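Local coordinates for protein peptide chain release factor RF2 (PDB 2IHR) that directs the termination of translation at UGA and UAA stop codons, binding the ribosome so that its GGQ motif releases the finished peptide, at residues L137-F149 / N335-A347. Sequence-based numbering, arbitrary orientation.
Sequences LRMYTRFAERQGF and NVLDGDLMDLIWA
The carboxylate of Asp338 is shared by Arg142, in the last turn of helix 127-145, and Arg146, just past its end. Arg142 grips it side-on, NE donating to OD1 at 3.0 Å and NH2 to OD2 at 3.3 Å, both oxygens met from above the carboxylate plane. Arg146 brings NH2 to within 2.6 Å of Asp338 OD2, a salt bridge at the guanidinium edge. With CG anti to the carbonyl carbon (chi1 -74°), bends at chi2 and chi3 turn the Arg142 guanidinium toward the C-terminal end of the helix, where NH1 also forms a salt bridge with Glu145 OE2. Were Arg142 an alanine, Asp338 would probably lose its two-point grip, and Glu145 this salt-bridge partner. Asp338 O lies over one face of the Arg142 guanidinium and takes a weak hydrogen bond from Arg146 NH2.

This close fit depends on Gly339, the C-prime residue of the Schellman motif ending helix 333-336; its positive phi and lack of a side chain let its CA come 3.9 Å from that of Phe143, where a CB would collide with Arg146. The turn carrying Asp338 and Gly339 links helix 333-336 to helix 342-353 and packs on the C-terminal end of helix 127-145.

Beyond the charges, Phe143 CG lies 3.7 Å from Leu341 CD1, which meets the ring obliquely, and CZ meets Ile345 CD1. Gly339 O and Met342 SD approach the ring edge, the sulfur making a Met-aromatic contact. The flexible, unbranched Met139 threads its SD among Val336, Leu337 and Leu341, next to Tyr314 of strand 312-315.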
loop_
_atom_site.group_PDB
_atom_site.type_symbol
_atom_site.label_atom_id
_atom_site.label_comp_id
_atom_site.label_asym_id
_atom_site.label_seq_id
_atom_site.Cartn_x
_atom_site.Cartn_y
_atom_site.Cartn_z
ATOM N N LEU A 137 9.018 10.954 3.871
ATOM C CA LEU A 137 8.528 10.460 5.174
ATOM C C LEU A 137 7.396 11.353 5.684
ATOM O O LEU A 137 6.392 10.879 6.182
ATOM C CB LEU A 137 9.640 10.482 6.245
ATOM C CG LEU A 137 9.645 9.491 7.464
ATOM C CD1 LEU A 137 10.173 10.202 8.696
ATOM C CD2 LEU A 137 8.298 8.910 7.742
ATOM N N ARG A 138 7.599 12.657 5.581
ATOM C CA ARG A 138 6.617 13.641 5.986
ATOM C C ARG A 138 5.396 13.492 5.035
ATOM O O ARG A 138 4.209 13.577 5.448
ATOM C CB ARG A 138 7.263 15.006 5.841
ATOM C CG ARG A 138 6.868 16.052 6.865
ATOM C CD ARG A 138 8.072 16.406 7.720
ATOM N NE ARG A 138 9.132 16.979 6.906
ATOM C CZ ARG A 138 10.302 17.402 7.371
ATOM N NH1 ARG A 138 10.586 17.324 8.672
ATOM N NH2 ARG A 138 11.189 17.905 6.523
ATOM N N MET A 139 5.678 13.249 3.753
ATOM C CA MET A 139 4.598 13.108 2.818
ATOM C C MET A 139 3.724 11.948 3.198
ATOM O O MET A 139 2.511 12.096 3.323
ATOM C CB MET A 139 5.129 12.913 1.423
ATOM C CG MET A 139 4.086 12.745 0.333
ATOM S SD MET A 139 4.848 12.593 -1.307
ATOM C CE MET A 139 5.277 11.031 -1.244
ATOM N N TYR A 140 4.319 10.783 3.385
ATOM C CA TYR A 140 3.527 9.609 3.751
ATOM C C TYR A 140 2.927 9.722 5.160
ATOM O O TYR A 140 1.882 9.168 5.454
ATOM C CB TYR A 140 4.405 8.355 3.630
ATOM C CG TYR A 140 4.784 8.054 2.206
ATOM C CD1 TYR A 140 3.812 7.866 1.251
ATOM C CD2 TYR A 140 6.115 8.034 1.794
ATOM C CE1 TYR A 140 4.125 7.691 -0.071
ATOM C CE2 TYR A 140 6.449 7.835 0.451
ATOM C CZ TYR A 140 5.446 7.679 -0.476
ATOM O OH TYR A 140 5.735 7.577 -1.831
ATOM N N THR A 141 3.586 10.453 6.041
ATOM C CA THR A 141 3.056 10.584 7.381
ATOM C C THR A 141 1.838 11.484 7.281
ATOM O O THR A 141 0.811 11.190 7.856
ATOM C CB THR A 141 4.106 11.172 8.330
ATOM O OG1 THR A 141 5.103 10.181 8.591
ATOM C CG2 THR A 141 3.497 11.522 9.636
ATOM N N ARG A 142 1.950 12.577 6.529
ATOM C CA ARG A 142 0.795 13.461 6.354
ATOM C C ARG A 142 -0.298 12.691 5.615
ATOM O O ARG A 142 -1.491 12.909 5.855
ATOM C CB ARG A 142 1.135 14.739 5.537
ATOM C CG ARG A 142 1.953 15.807 6.237
ATOM C CD ARG A 142 1.084 16.589 7.267
ATOM N NE ARG A 142 0.077 17.417 6.619
ATOM C CZ ARG A 142 -1.215 17.118 6.559
ATOM N NH1 ARG A 142 -1.651 16.008 7.156
ATOM N NH2 ARG A 142 -2.055 17.864 5.807
ATOM N N PHE A 143 0.102 11.805 4.708
ATOM C CA PHE A 143 -0.880 11.039 3.945
ATOM C C PHE A 143 -1.717 10.196 4.887
ATOM O O PHE A 143 -2.942 10.160 4.795
ATOM C CB PHE A 143 -0.209 10.108 2.948
ATOM C CG PHE A 143 -1.146 9.098 2.365
ATOM C CD1 PHE A 143 -2.167 9.492 1.493
ATOM C CD2 PHE A 143 -1.068 7.768 2.742
ATOM C CE1 PHE A 143 -3.112 8.573 1.011
ATOM C CE2 PHE A 143 -2.010 6.823 2.269
ATOM C CZ PHE A 143 -3.034 7.237 1.405
ATOM N N ALA A 144 -1.038 9.507 5.788
ATOM C CA ALA A 144 -1.712 8.658 6.756
ATOM C C ALA A 144 -2.636 9.536 7.608
ATOM O O ALA A 144 -3.814 9.256 7.782
ATOM C CB ALA A 144 -0.666 7.966 7.629
ATOM N N GLU A 145 -2.056 10.604 8.121
ATOM C CA GLU A 145 -2.722 11.600 8.940
ATOM C C GLU A 145 -4.117 11.882 8.377
ATOM O O GLU A 145 -5.121 11.623 9.032
ATOM C CB GLU A 145 -1.865 12.877 8.901
ATOM C CG GLU A 145 -1.860 13.792 10.105
ATOM C CD GLU A 145 -0.574 14.657 10.155
ATOM O OE1 GLU A 145 0.551 14.079 10.303
ATOM O OE2 GLU A 145 -0.688 15.911 10.042
ATOM N N ARG A 146 -4.165 12.397 7.151
ATOM C CA ARG A 146 -5.414 12.748 6.499
ATOM C C ARG A 146 -6.275 11.588 6.018
ATOM O O ARG A 146 -7.308 11.773 5.366
ATOM C CB ARG A 146 -5.149 13.739 5.342
ATOM C CG ARG A 146 -4.147 13.296 4.263
ATOM C CD ARG A 146 -4.094 14.287 3.074
ATOM N NE ARG A 146 -3.279 15.492 3.313
ATOM C CZ ARG A 146 -3.447 16.636 2.637
ATOM N NH1 ARG A 146 -4.391 16.729 1.705
ATOM N NH2 ARG A 146 -2.659 17.686 2.847
ATOM N N GLN A 147 -5.895 10.381 6.374
ATOM C CA GLN A 147 -6.686 9.257 5.920
ATOM C C GLN A 147 -7.275 8.486 7.104
ATOM O O GLN A 147 -8.055 7.551 6.941
ATOM C CB GLN A 147 -5.801 8.362 5.055
ATOM C CG GLN A 147 -6.520 7.756 3.894
ATOM C CD GLN A 147 -6.791 8.767 2.824
ATOM O OE1 GLN A 147 -7.532 8.513 1.861
ATOM N NE2 GLN A 147 -6.175 9.936 2.973
ATOM N N GLY A 148 -6.905 8.912 8.302
ATOM C CA GLY A 148 -7.374 8.245 9.494
ATOM C C GLY A 148 -6.608 6.961 9.746
ATOM O O GLY A 148 -7.190 5.945 10.103
ATOM N N PHE A 149 -5.299 6.995 9.540
ATOM C CA PHE A 149 -4.478 5.819 9.780
ATOM C C PHE A 149 -3.511 6.199 10.879
ATOM O O PHE A 149 -3.163 7.362 11.032
ATOM C CB PHE A 149 -3.672 5.399 8.544
ATOM C CG PHE A 149 -4.502 4.991 7.355
ATOM C CD1 PHE A 149 -5.850 4.643 7.494
ATOM C CD2 PHE A 149 -3.903 4.869 6.092
ATOM C CE1 PHE A 149 -6.600 4.154 6.376
ATOM C CE2 PHE A 149 -4.627 4.392 4.972
ATOM C CZ PHE A 149 -5.974 4.028 5.110
ATOM N N ASN A 335 1.092 20.331 -2.615
ATOM C CA ASN A 335 -0.009 19.585 -2.014
ATOM C C ASN A 335 0.288 18.112 -1.954
ATOM O O ASN A 335 -0.056 17.435 -0.981
ATOM C CB ASN A 335 -1.296 19.757 -2.815
ATOM C CG ASN A 335 -1.808 21.149 -2.781
ATOM O OD1 ASN A 335 -1.821 21.783 -1.725
ATOM N ND2 ASN A 335 -2.256 21.638 -3.921
ATOM N N VAL A 336 0.872 17.613 -3.050
ATOM C CA VAL A 336 1.250 16.207 -3.169
ATOM C C VAL A 336 2.129 15.973 -1.966
ATOM O O VAL A 336 1.965 15.004 -1.197
ATOM C CB VAL A 336 2.130 15.957 -4.469
ATOM C CG1 VAL A 336 2.910 14.650 -4.339
ATOM C CG2 VAL A 336 1.284 15.890 -5.685
ATOM N N LEU A 337 3.083 16.889 -1.815
ATOM C CA LEU A 337 4.052 16.750 -0.759
ATOM C C LEU A 337 3.520 16.889 0.663
ATOM O O LEU A 337 4.229 16.612 1.636
ATOM C CB LEU A 337 5.223 17.705 -1.028
ATOM C CG LEU A 337 6.331 17.165 -2.011
ATOM C CD1 LEU A 337 7.377 18.191 -2.231
ATOM C CD2 LEU A 337 7.003 15.963 -1.443
ATOM N N ASP A 338 2.258 17.244 0.797
ATOM C CA ASP A 338 1.712 17.424 2.099
ATOM C C ASP A 338 0.661 16.350 2.436
ATOM O O ASP A 338 -0.088 16.460 3.415
ATOM C CB ASP A 338 1.172 18.841 2.115
ATOM C CG ASP A 338 0.443 19.185 3.372
ATOM O OD1 ASP A 338 1.037 19.261 4.479
ATOM O OD2 ASP A 338 -0.751 19.384 3.200
ATOM N N GLY A 339 0.610 15.311 1.603
ATOM C CA GLY A 339 -0.285 14.218 1.837
ATOM C C GLY A 339 -1.316 13.944 0.769
ATOM O O GLY A 339 -1.781 12.792 0.590
ATOM N N ASP A 340 -1.716 14.968 0.036
ATOM C CA ASP A 340 -2.761 14.727 -0.953
ATOM C C ASP A 340 -2.282 13.795 -2.098
ATOM O O ASP A 340 -1.867 14.264 -3.174
ATOM C CB ASP A 340 -3.234 16.094 -1.436
ATOM C CG ASP A 340 -4.166 16.033 -2.641
ATOM O OD1 ASP A 340 -4.958 15.038 -2.761
ATOM O OD2 ASP A 340 -4.098 17.010 -3.452
ATOM N N LEU A 341 -2.394 12.483 -1.877
ATOM C CA LEU A 341 -1.950 11.475 -2.843
ATOM C C LEU A 341 -2.971 10.629 -3.602
ATOM O O LEU A 341 -2.629 9.939 -4.592
ATOM C CB LEU A 341 -1.058 10.476 -2.126
ATOM C CG LEU A 341 0.152 10.990 -1.396
ATOM C CD1 LEU A 341 0.879 9.804 -0.680
ATOM C CD2 LEU A 341 0.985 11.746 -2.381
ATOM N N MET A 342 -4.215 10.658 -3.165
ATOM C CA MET A 342 -5.192 9.791 -3.769
ATOM C C MET A 342 -5.247 9.645 -5.264
ATOM O O MET A 342 -5.380 8.537 -5.772
ATOM C CB MET A 342 -6.578 10.135 -3.233
ATOM C CG MET A 342 -6.768 9.744 -1.777
ATOM S SD MET A 342 -6.277 8.026 -1.385
ATOM C CE MET A 342 -7.004 7.089 -2.709
ATOM N N ASP A 343 -5.156 10.736 -5.994
ATOM C CA ASP A 343 -5.279 10.632 -7.441
ATOM C C ASP A 343 -4.082 9.964 -8.087
ATOM O O ASP A 343 -4.199 9.379 -9.172
ATOM C CB ASP A 343 -5.572 12.019 -8.050
ATOM C CG ASP A 343 -4.383 12.997 -7.989
ATOM O OD1 ASP A 343 -3.512 12.917 -7.084
ATOM O OD2 ASP A 343 -4.342 13.893 -8.877
ATOM N N LEU A 344 -2.940 10.032 -7.407
ATOM C CA LEU A 344 -1.721 9.414 -7.896
ATOM C C LEU A 344 -1.799 7.928 -7.598
ATOM O O LEU A 344 -1.295 7.091 -8.353
ATOM C CB LEU A 344 -0.495 10.055 -7.215
ATOM C CG LEU A 344 0.009 11.367 -7.870
ATOM C CD1 LEU A 344 0.939 12.071 -6.915
ATOM C CD2 LEU A 344 0.701 11.040 -9.245
ATOM N N ILE A 345 -2.453 7.600 -6.496
ATOM C CA ILE A 345 -2.617 6.210 -6.112
ATOM C C ILE A 345 -3.590 5.464 -7.034
ATOM O O ILE A 345 -3.187 4.508 -7.711
ATOM C CB ILE A 345 -3.094 6.117 -4.667
ATOM C CG1 ILE A 345 -1.950 6.545 -3.717
ATOM C CG2 ILE A 345 -3.566 4.675 -4.358
ATOM C CD1 ILE A 345 -2.421 6.594 -2.231
ATOM N N TRP A 346 -4.860 5.883 -7.080
ATOM C CA TRP A 346 -5.826 5.213 -7.960
ATOM C C TRP A 346 -5.211 4.956 -9.315
ATOM O O TRP A 346 -5.357 3.897 -9.891
ATOM C CB TRP A 346 -7.070 6.058 -8.175
ATOM C CG TRP A 346 -7.913 6.125 -6.970
ATOM C CD1 TRP A 346 -8.369 7.273 -6.325
ATOM C CD2 TRP A 346 -8.287 5.022 -6.140
ATOM N NE1 TRP A 346 -8.975 6.927 -5.140
ATOM C CE2 TRP A 346 -8.943 5.561 -4.995
ATOM C CE3 TRP A 346 -8.128 3.630 -6.244
ATOM C CZ2 TRP A 346 -9.433 4.757 -3.959
ATOM C CZ3 TRP A 346 -8.617 2.819 -5.199
ATOM C CH2 TRP A 346 -9.261 3.397 -4.073
ATOM N N ALA A 347 -4.507 5.945 -9.819
ATOM C CA ALA A 347 -3.907 5.825 -11.129
ATOM C C ALA A 347 -2.855 4.767 -11.152
ATOM O O ALA A 347 -2.661 4.136 -12.164
ATOM C CB ALA A 347 -3.310 7.167 -11.566
#